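PDB 4ZXA: hydroquinone dioxygenase small subunit from Pseudomonas sp., which forms, together with the large subunit, PnpCD, a two-subunit Fe2+-dependent hydroquinone 1,2-dioxygenase of the hydroquinone pathway, and has a cupin fold. Local coordinates for the interface of chains A and B. Residues are numbered along the deposited sequence; one frame, centred on the assembly and turned at random. Chains: chain A, Hydroquinone dioxygenase small subunit; chain B, Hydroquinone dioxygenase large subunit.

Contact 1 and contact 2 are neighbouring patches of one heterodimer interface, between the small subunit A and the large subunit B, with C-alpha centres about 15 Å apart. B:Val294 belongs to both: strand 293-297 of chain B starts at contact 1 and runs on into contact 2, and the short strand 262-266 likewise leads from B:Trp263 in contact 2 to B:Met267, just past its end, in contact 1. Contact 1 is the smaller, built around a chain B turn of alanine and glycine; contact 2 is broader and aromatic. Since PnpCD is a two-subunit enzyme, both patches serve its assembly, which in this model comprises two copies of each subunit.

Contact 1: the interface of chains A and B. Residues chain A 14-15, 40-41, 86; chain B 267, 291-292, 294.
At this small-to-large subunit interface, A:Ile40 and A:Phe41, at the start of helix 40-45, sit over B:Gly292 and form the apolar middle; B:Ala291 and B:Gly292 make the turn that links strands 283-290 and 293-297. The ring of A:Phe41 reaches B:Gly292 with its CE2 edge, 3.7 Å from the glycine CA. One face of this ring lies against the backbone of A:Ala15 and the other against CG1 of A:Ile40, so neighbours from its own subunit, both set toward the rim, flank it and would limit its turning. The branches of A:Ile40 divide the partner between them. CG1 holds the crowded position between backbone N and carbonyl carbon (chi1 60°) and lies 3.9 Å from B:Gly292 CA, while CG2 meets CG2 of B:Val294 at 3.8 Å, the two side chains crossing nearly at right angles. Farther along, the methyls of A:Ala15 and B:Ala291 brush past each other side-on, CB to CB at 3.9 Å. Beside them CD1 of A:Phe14 comes up to the carbonyl O of B:Met267. At the rim the bonds belong to the backbone. The amide N of A:Ile40 donates to B:Gly292 O at 2.9 Å, nearly straight at the hydrogen (165°) but with the donor 30° above the carbonyl plane, so the helix start is pinned to the turn. Opposite, water 1 lies 2.8 Å from both A:Ala15 N and B:Met267 O.

Contact 2: the interface of chains A and B. Residues chain A 34-37, 55-57, 162; chain B 263, 294-296, 336-337, 339.
B:Ile337 lies across the indole of A:Trp162, the two side chains crossing at about a right angle. Its branches divide the bicyclic ring: CD1 sits over the six-membered ring, and CG2, anti to the backbone N, sits over the five-membered ring, 3.6 Å from A:Trp162 CG. B:Phe339, the C-terminal residue, lays a ring face against A:Trp162 CB, with its CG 3.8 Å away. An alanine in place of A:Trp162 would remove the indole under both branches of B:Ile337 and would probably loosen the C-terminal segment of chain B from the small subunit. A second indole, B:Trp263, is sandwiched: CA of A:Gly56 and the amide N of A:Leu57 lie over one face, CB of B:Ala296 over the other. A:Ala36 CB touches its CH2 at 3.7 Å, and B:Ile337 CD1 stands at its edge. Along strand 293-297, the ring of A:Phe37 (chi1 -163°) turns its CD1 to B:Cys295 CB at 3.7 Å, with SG at the ring edge. Toward the rim, the amide N of B:Ala296 donates to A:Tyr35 O at 3.0 Å, straight at the hydrogen (174°) but 44° above the carbonyl plane. Water 2 joins B:Trp263 NE1, at 2.9 Å, to the carbonyl O of A:Leu57, at 2.8 Å. In the fold, strands 262-266 and 293-297 and the C-terminal tail of chain B meet strand 52-58, helix 162-165 and the 3-10 helix at 32-35 of chain A.

Contact 1: the interface of chains A and B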
# COMPACT_ATOMS: atom_id res chain seq x y z
N PHE A 14 9.55 1.01 -28.21
CA PHE A 14 10.98 1.26 -28.40
C PHE A 14 11.14 2.59 -29.12
O PHE A 14 10.25 3.02 -29.84
CB PHE A 14 11.64 0.15 -29.22
CG PHE A 14 11.54 -1.21 -28.59
CD1 PHE A 14 12.24 -1.51 -27.44
CD2 PHE A 14 10.74 -2.19 -29.16
CE1 PHE A 14 12.15 -2.76 -26.87
CE2 PHE A 14 10.65 -3.45 -28.60
CZ PHE A 14 11.36 -3.73 -27.45
N ALA A 15 12.26 3.26 -28.89
CA ALA A 15 12.51 4.52 -29.56
C ALA A 15 13.50 4.30 -30.69
O ALA A 15 14.04 3.21 -30.86
CB ALA A 15 13.02 5.56 -28.57
N ILE A 40 19.86 8.50 -25.23
CA ILE A 40 20.86 7.99 -26.18
C ILE A 40 20.49 8.34 -27.63
O ILE A 40 21.35 8.41 -28.51
CB ILE A 40 21.09 6.47 -26.04
CG1 ILE A 40 19.80 5.68 -26.28
CG2 ILE A 40 21.67 6.11 -24.68
CD1 ILE A 40 20.05 4.20 -26.47
N PHE A 41 19.21 8.56 -27.87
CA PHE A 41 18.76 8.85 -29.21
C PHE A 41 19.02 10.31 -29.55
O PHE A 41 19.58 10.61 -30.60
CB PHE A 41 17.32 8.40 -29.42
CG PHE A 41 17.16 6.92 -29.29
CD1 PHE A 41 17.68 6.09 -30.26
CD2 PHE A 41 16.56 6.36 -28.18
CE1 PHE A 41 17.59 4.72 -30.13
CE2 PHE A 41 16.45 4.98 -28.05
CZ PHE A 41 16.97 4.16 -29.03
N MET A 86 20.79 -0.42 -30.40
CA MET A 86 19.55 0.14 -29.89
C MET A 86 18.60 0.63 -31.00
O MET A 86 17.42 0.86 -30.76
CB MET A 86 19.85 1.26 -28.89
CG MET A 86 20.26 0.76 -27.51
SD MET A 86 18.88 0.02 -26.59
CE MET A 86 18.97 -1.66 -27.16
N MET B 267 15.17 1.05 -21.48
CA MET B 267 15.28 0.49 -22.83
C MET B 267 13.95 0.41 -23.57
O MET B 267 13.91 0.59 -24.79
CB MET B 267 16.00 -0.87 -22.81
CG MET B 267 17.48 -0.74 -22.55
SD MET B 267 18.38 -2.30 -22.66
CE MET B 267 17.39 -3.35 -21.60
N ALA B 291 11.89 5.50 -23.17
CA ALA B 291 12.80 4.67 -23.95
C ALA B 291 14.01 5.48 -24.40
O ALA B 291 13.87 6.54 -25.04
CB ALA B 291 12.07 4.06 -25.15
N GLY B 292 15.20 4.97 -24.07
CA GLY B 292 16.44 5.67 -24.39
C GLY B 292 17.00 6.59 -23.31
O GLY B 292 18.13 7.03 -23.41
N VAL B 294 18.77 7.98 -19.94
CA VAL B 294 19.90 7.64 -19.08
C VAL B 294 19.89 8.54 -17.85
O VAL B 294 19.86 9.77 -17.95
CB VAL B 294 21.23 7.87 -19.80
CG1 VAL B 294 22.37 7.60 -18.84
CG2 VAL B 294 21.32 6.98 -21.01
O HOH W 1 14.09 2.34 -27.00

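Contact 2: the interface of chains A and B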
# COMPACT_ATOMS: atom_id res chain seq x y z
N HIS A 34 22.34 17.10 -11.11
CA HIS A 34 22.83 15.99 -10.30
C HIS A 34 22.53 14.63 -10.92
O HIS A 34 23.21 13.65 -10.62
CB HIS A 34 22.29 16.10 -8.86
CG HIS A 34 22.78 17.32 -8.12
ND1 HIS A 34 21.99 18.02 -7.22
CD2 HIS A 34 23.97 17.95 -8.14
CE1 HIS A 34 22.68 19.03 -6.73
NE2 HIS A 34 23.88 19.02 -7.27
N TYR A 35 21.54 14.57 -11.81
CA TYR A 35 21.06 13.30 -12.36
C TYR A 35 21.67 12.92 -13.71
O TYR A 35 21.26 11.92 -14.31
CB TYR A 35 19.52 13.29 -12.45
CG TYR A 35 18.87 13.52 -11.12
CD1 TYR A 35 18.67 12.48 -10.24
CD2 TYR A 35 18.48 14.80 -10.72
CE1 TYR A 35 18.09 12.69 -8.99
CE2 TYR A 35 17.90 15.03 -9.48
CZ TYR A 35 17.71 13.97 -8.61
OH TYR A 35 17.13 14.16 -7.39
N ALA A 36 22.64 13.70 -14.17
CA ALA A 36 23.29 13.44 -15.46
C ALA A 36 22.32 12.84 -16.49
O ALA A 36 22.57 11.80 -17.07
CB ALA A 36 24.51 12.53 -15.28
N PHE A 37 21.21 13.53 -16.71
CA PHE A 37 20.07 12.98 -17.44
C PHE A 37 20.14 13.26 -18.94
O PHE A 37 19.95 14.40 -19.37
CB PHE A 37 18.78 13.57 -16.88
CG PHE A 37 17.55 12.80 -17.26
CD1 PHE A 37 17.10 11.77 -16.47
CD2 PHE A 37 16.85 13.12 -18.42
CE1 PHE A 37 15.95 11.05 -16.81
CE2 PHE A 37 15.70 12.41 -18.78
CZ PHE A 37 15.25 11.38 -17.97
N VAL A 55 27.88 8.62 -21.90
CA VAL A 55 26.58 8.97 -21.33
C VAL A 55 26.44 8.43 -19.91
O VAL A 55 25.55 8.83 -19.17
CB VAL A 55 25.41 8.48 -22.23
CG1 VAL A 55 25.42 9.24 -23.55
CG2 VAL A 55 25.51 6.99 -22.49
N GLY A 56 27.35 7.54 -19.53
CA GLY A 56 27.42 7.08 -18.15
C GLY A 56 28.87 6.91 -17.74
O GLY A 56 29.67 6.36 -18.50
N LEU A 57 29.21 7.39 -16.54
CA LEU A 57 30.57 7.26 -16.03
C LEU A 57 30.61 6.87 -14.54
O LEU A 57 30.11 7.61 -13.69
CB LEU A 57 31.34 8.56 -16.25
CG LEU A 57 32.75 8.61 -15.66
CD1 LEU A 57 33.61 7.49 -16.22
CD2 LEU A 57 33.37 9.97 -15.94
N TRP A 162 29.15 16.53 -21.12
CA TRP A 162 27.98 16.49 -20.24
C TRP A 162 27.09 17.72 -20.41
O TRP A 162 25.88 17.61 -20.57
CB TRP A 162 28.41 16.29 -18.77
CG TRP A 162 29.27 15.07 -18.59
CD1 TRP A 162 30.63 15.04 -18.53
CD2 TRP A 162 28.84 13.70 -18.48
NE1 TRP A 162 31.07 13.74 -18.39
CE2 TRP A 162 29.99 12.90 -18.36
CE3 TRP A 162 27.57 13.08 -18.48
CZ2 TRP A 162 29.93 11.51 -18.23
CZ3 TRP A 162 27.52 11.70 -18.36
CH2 TRP A 162 28.69 10.93 -18.23
N TRP B 263 23.16 3.87 -12.01
CA TRP B 263 22.80 4.30 -13.35
C TRP B 263 21.66 3.47 -13.94
O TRP B 263 21.69 2.24 -13.94
CB TRP B 263 24.01 4.29 -14.28
CG TRP B 263 25.04 5.31 -13.93
CD1 TRP B 263 26.03 5.19 -12.99
CD2 TRP B 263 25.21 6.62 -14.50
NE1 TRP B 263 26.80 6.33 -12.95
CE2 TRP B 263 26.31 7.23 -13.86
CE3 TRP B 263 24.54 7.33 -15.51
CZ2 TRP B 263 26.75 8.51 -14.19
CZ3 TRP B 263 24.97 8.59 -15.82
CH2 TRP B 263 26.07 9.17 -15.17
N VAL B 294 18.77 7.98 -19.94
CA VAL B 294 19.90 7.64 -19.08
C VAL B 294 19.89 8.54 -17.85
O VAL B 294 19.86 9.77 -17.95
CB VAL B 294 21.23 7.87 -19.80
CG1 VAL B 294 22.37 7.60 -18.84
CG2 VAL B 294 21.32 6.98 -21.01
N CYS B 295 19.94 7.94 -16.67
CA CYS B 295 19.83 8.70 -15.45
C CYS B 295 20.76 8.13 -14.38
O CYS B 295 20.90 6.91 -14.23
CB CYS B 295 18.38 8.69 -14.95
SG CYS B 295 18.06 9.69 -13.46
N ALA B 296 21.43 9.04 -13.66
CA ALA B 296 22.22 8.71 -12.49
C ALA B 296 21.37 8.95 -11.25
O ALA B 296 20.88 10.05 -11.02
CB ALA B 296 23.50 9.55 -12.45
N PRO B 336 27.57 11.93 -9.54
CA PRO B 336 28.75 11.52 -10.32
C PRO B 336 29.46 12.63 -11.11
O PRO B 336 30.67 12.56 -11.22
CB PRO B 336 28.18 10.46 -11.27
CG PRO B 336 26.77 10.87 -11.46
CD PRO B 336 26.33 11.37 -10.10
N ILE B 337 28.75 13.63 -11.62
CA ILE B 337 29.35 14.54 -12.57
C ILE B 337 29.13 16.03 -12.28
O ILE B 337 28.00 16.48 -12.11
CB ILE B 337 28.90 14.18 -14.01
CG1 ILE B 337 29.53 12.84 -14.39
CG2 ILE B 337 29.34 15.22 -15.01
CD1 ILE B 337 28.67 12.02 -15.24
N PHE B 339 29.19 19.69 -13.81
CA PHE B 339 29.09 20.36 -15.11
C PHE B 339 28.04 21.45 -15.09
O PHE B 339 27.42 21.72 -14.05
CB PHE B 339 28.77 19.36 -16.23
CG PHE B 339 27.37 18.80 -16.18
CD1 PHE B 339 26.35 19.39 -16.89
CD2 PHE B 339 27.09 17.67 -15.44
CE1 PHE B 339 25.07 18.87 -16.85
CE2 PHE B 339 25.81 17.14 -15.41
CZ PHE B 339 24.80 17.75 -16.11
OXT PHE B 339 27.79 22.09 -16.12
O HOH W 2 28.89 7.29 -11.19